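Local coordinates for protein lectin (Trichosanthes anguina, PDB 4HR6) that probably binds carbohydrate as a seed lectin, being a nontoxic three-chain homologue of the type II ribosome-inactivating proteins, at residues T76-I81 and S106-I111. Numbering follows the deposited sequence.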
loop_
_atom_site.group_PDB
_atom_site.type_symbol
_atom_site.label_atom_id
_atom_site.label_comp_id
_atom_site.label_asym_id
_atom_site.label_seq_id
_atom_site.Cartn_x
_atom_site.Cartn_y
_atom_site.Cartn_z
ATOM N N THR B 76 -28.174 -8.753 5.077
ATOM C CA THR B 76 -27.264 -9.245 4.050
ATOM C C THR B 76 -25.841 -8.707 4.266
ATOM O O THR B 76 -25.630 -7.839 5.106
ATOM C CB THR B 76 -27.806 -8.897 2.646
ATOM O OG1 THR B 76 -27.107 -9.663 1.672
ATOM C CG2 THR B 76 -27.666 -7.416 2.335
ATOM N N THR B 77 -24.869 -9.227 3.519
ATOM C CA THR B 77 -23.472 -8.861 3.725
ATOM C C THR B 77 -22.974 -7.846 2.706
ATOM O O THR B 77 -23.612 -7.583 1.690
ATOM C CB THR B 77 -22.557 -10.092 3.679
ATOM O OG1 THR B 77 -22.495 -10.583 2.339
ATOM C CG2 THR B 77 -23.081 -11.196 4.626
ATOM N N ARG B 78 -21.815 -7.278 2.996
ATOM C CA ARG B 78 -21.184 -6.296 2.121
ATOM C C ARG B 78 -20.971 -6.804 0.679
ATOM O O ARG B 78 -20.997 -6.009 -0.268
ATOM C CB ARG B 78 -19.836 -5.873 2.716
ATOM C CG ARG B 78 -19.945 -4.975 3.939
ATOM C CD ARG B 78 -18.631 -4.882 4.698
ATOM N NE ARG B 78 -18.377 -6.112 5.463
ATOM C CZ ARG B 78 -17.214 -6.418 6.017
ATOM N NH1 ARG B 78 -16.179 -5.601 5.889
ATOM N NH2 ARG B 78 -17.078 -7.549 6.700
ATOM N N GLN B 79 -20.762 -8.110 0.523
ATOM C CA GLN B 79 -20.536 -8.733 -0.787
ATOM C C GLN B 79 -21.806 -8.907 -1.617
ATOM O O GLN B 79 -21.784 -9.529 -2.670
ATOM C CB GLN B 79 -19.852 -10.072 -0.604
ATOM C CG GLN B 79 -18.441 -9.894 -0.082
ATOM C CD GLN B 79 -17.824 -11.183 0.361
ATOM O OE1 GLN B 79 -17.724 -11.450 1.551
ATOM N NE2 GLN B 79 -17.397 -11.999 -0.599
ATOM N N THR B 80 -22.899 -8.332 -1.130
ATOM C CA THR B 80 -24.188 -8.362 -1.768
ATOM C C THR B 80 -24.689 -6.946 -2.080
ATOM O O THR B 80 -25.654 -6.766 -2.804
ATOM C CB THR B 80 -25.168 -9.060 -0.803
ATOM O OG1 THR B 80 -24.939 -10.474 -0.872
ATOM C CG2 THR B 80 -26.609 -8.763 -1.131
ATOM N N ILE B 81 -24.044 -5.928 -1.535
ATOM C CA ILE B 81 -24.611 -4.601 -1.572
ATOM C C ILE B 81 -23.858 -3.738 -2.552
ATOM O O ILE B 81 -22.648 -3.576 -2.436
ATOM C CB ILE B 81 -24.563 -3.955 -0.179
ATOM C CG1 ILE B 81 -25.461 -4.742 0.781
ATOM C CG2 ILE B 81 -25.000 -2.508 -0.244
ATOM C CD1 ILE B 81 -25.114 -4.540 2.233
ATOM N N SER B 106 -28.135 1.635 4.297
ATOM C CA SER B 106 -27.636 2.947 3.895
ATOM C C SER B 106 -26.321 3.276 4.598
ATOM O O SER B 106 -25.419 3.807 3.964
ATOM C CB SER B 106 -28.695 4.026 4.110
ATOM O OG SER B 106 -29.915 3.666 3.469
ATOM N N PHE B 107 -26.194 2.911 5.881
ATOM C CA PHE B 107 -24.925 3.085 6.586
ATOM C C PHE B 107 -23.780 2.271 5.941
ATOM O O PHE B 107 -22.676 2.760 5.774
ATOM C CB PHE B 107 -25.053 2.730 8.076
ATOM C CG PHE B 107 -25.494 3.885 8.939
ATOM C CD1 PHE B 107 -26.611 3.781 9.745
ATOM C CD2 PHE B 107 -24.782 5.072 8.944
ATOM C CE1 PHE B 107 -27.010 4.850 10.548
ATOM C CE2 PHE B 107 -25.179 6.146 9.736
ATOM C CZ PHE B 107 -26.289 6.031 10.535
ATOM N N LEU B 108 -24.055 1.034 5.579
ATOM C CA LEU B 108 -23.065 0.194 4.894
ATOM C C LEU B 108 -22.508 0.848 3.612
ATOM O O LEU B 108 -21.291 0.856 3.368
ATOM C CB LEU B 108 -23.691 -1.150 4.582
ATOM C CG LEU B 108 -23.315 -2.409 5.367
ATOM C CD1 LEU B 108 -22.480 -2.172 6.594
ATOM C CD2 LEU B 108 -24.558 -3.238 5.686
ATOM N N VAL B 109 -23.390 1.449 2.828
ATOM C CA VAL B 109 -22.967 2.170 1.641
ATOM C C VAL B 109 -22.078 3.361 1.988
ATOM O O VAL B 109 -20.973 3.527 1.447
ATOM C CB VAL B 109 -24.188 2.642 0.828
ATOM C CG1 VAL B 109 -23.752 3.495 -0.341
ATOM C CG2 VAL B 109 -25.002 1.446 0.329
ATOM N N ILE B 110 -22.565 4.195 2.903
ATOM C CA ILE B 110 -21.918 5.451 3.218
ATOM C C ILE B 110 -20.564 5.215 3.892
ATOM O O ILE B 110 -19.575 5.835 3.531
ATOM C CB ILE B 110 -22.829 6.328 4.098
ATOM C CG1 ILE B 110 -23.976 6.883 3.264
ATOM C CG2 ILE B 110 -22.040 7.476 4.704
ATOM C CD1 ILE B 110 -25.191 7.256 4.069
ATOM N N ILE B 111 -20.528 4.314 4.863
ATOM C CA ILE B 111 -19.306 4.041 5.591
ATOM C C ILE B 111 -18.221 3.569 4.614
ATOM O O ILE B 111 -17.103 4.069 4.630
ATOM C CB ILE B 111 -19.566 3.030 6.746
ATOM C CG1 ILE B 111 -20.367 3.728 7.855
ATOM C CG2 ILE B 111 -18.274 2.473 7.315
ATOM C CD1 ILE B 111 -20.887 2.790 8.913
#
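I81, in the loop between helices 67-74 and 85-96, meets L108 and V109 of helix 103-119. The contacts across it are all between carbon atoms of side chains. The delta methyl of I81 meets one branch of L108, with I81 CD1 3.7 Å from L108 CD2. The two side chains cross at about a right angle. The other branch of I81 serves V109: I81 CG2 lies 4.0 Å from V109 CG2. The torsions explain this division. I81 CG2 stands anti to the backbone N (chi1 -65° for CG1), while CG1 stays beside that N and carries CD1 on to the leucine. I81 also touches L105, one turn earlier on the same helix, and L108 packs on L70 of helix 67-74.

R78 adds a looser contact through its aliphatic stem, R78 CG being 4.5 Å from L108 CG. Its guanidinium is engaged elsewhere, in salt bridges to E71, E147 and D148 and a cation-pi contact with F67.

Within the loop, T80 N bonds to T77 O at 3.0 Å, closing a type I beta turn over T77-T80, just before I81. No hydrogen bond joins the two segments. The touching residues are all buried, so in this ribosome-inactivating-protein region the loop rests on the helix by hydrophobic packing, while the arginine's charge is probably offset by its acid partners on helices 67-74 and 141-159.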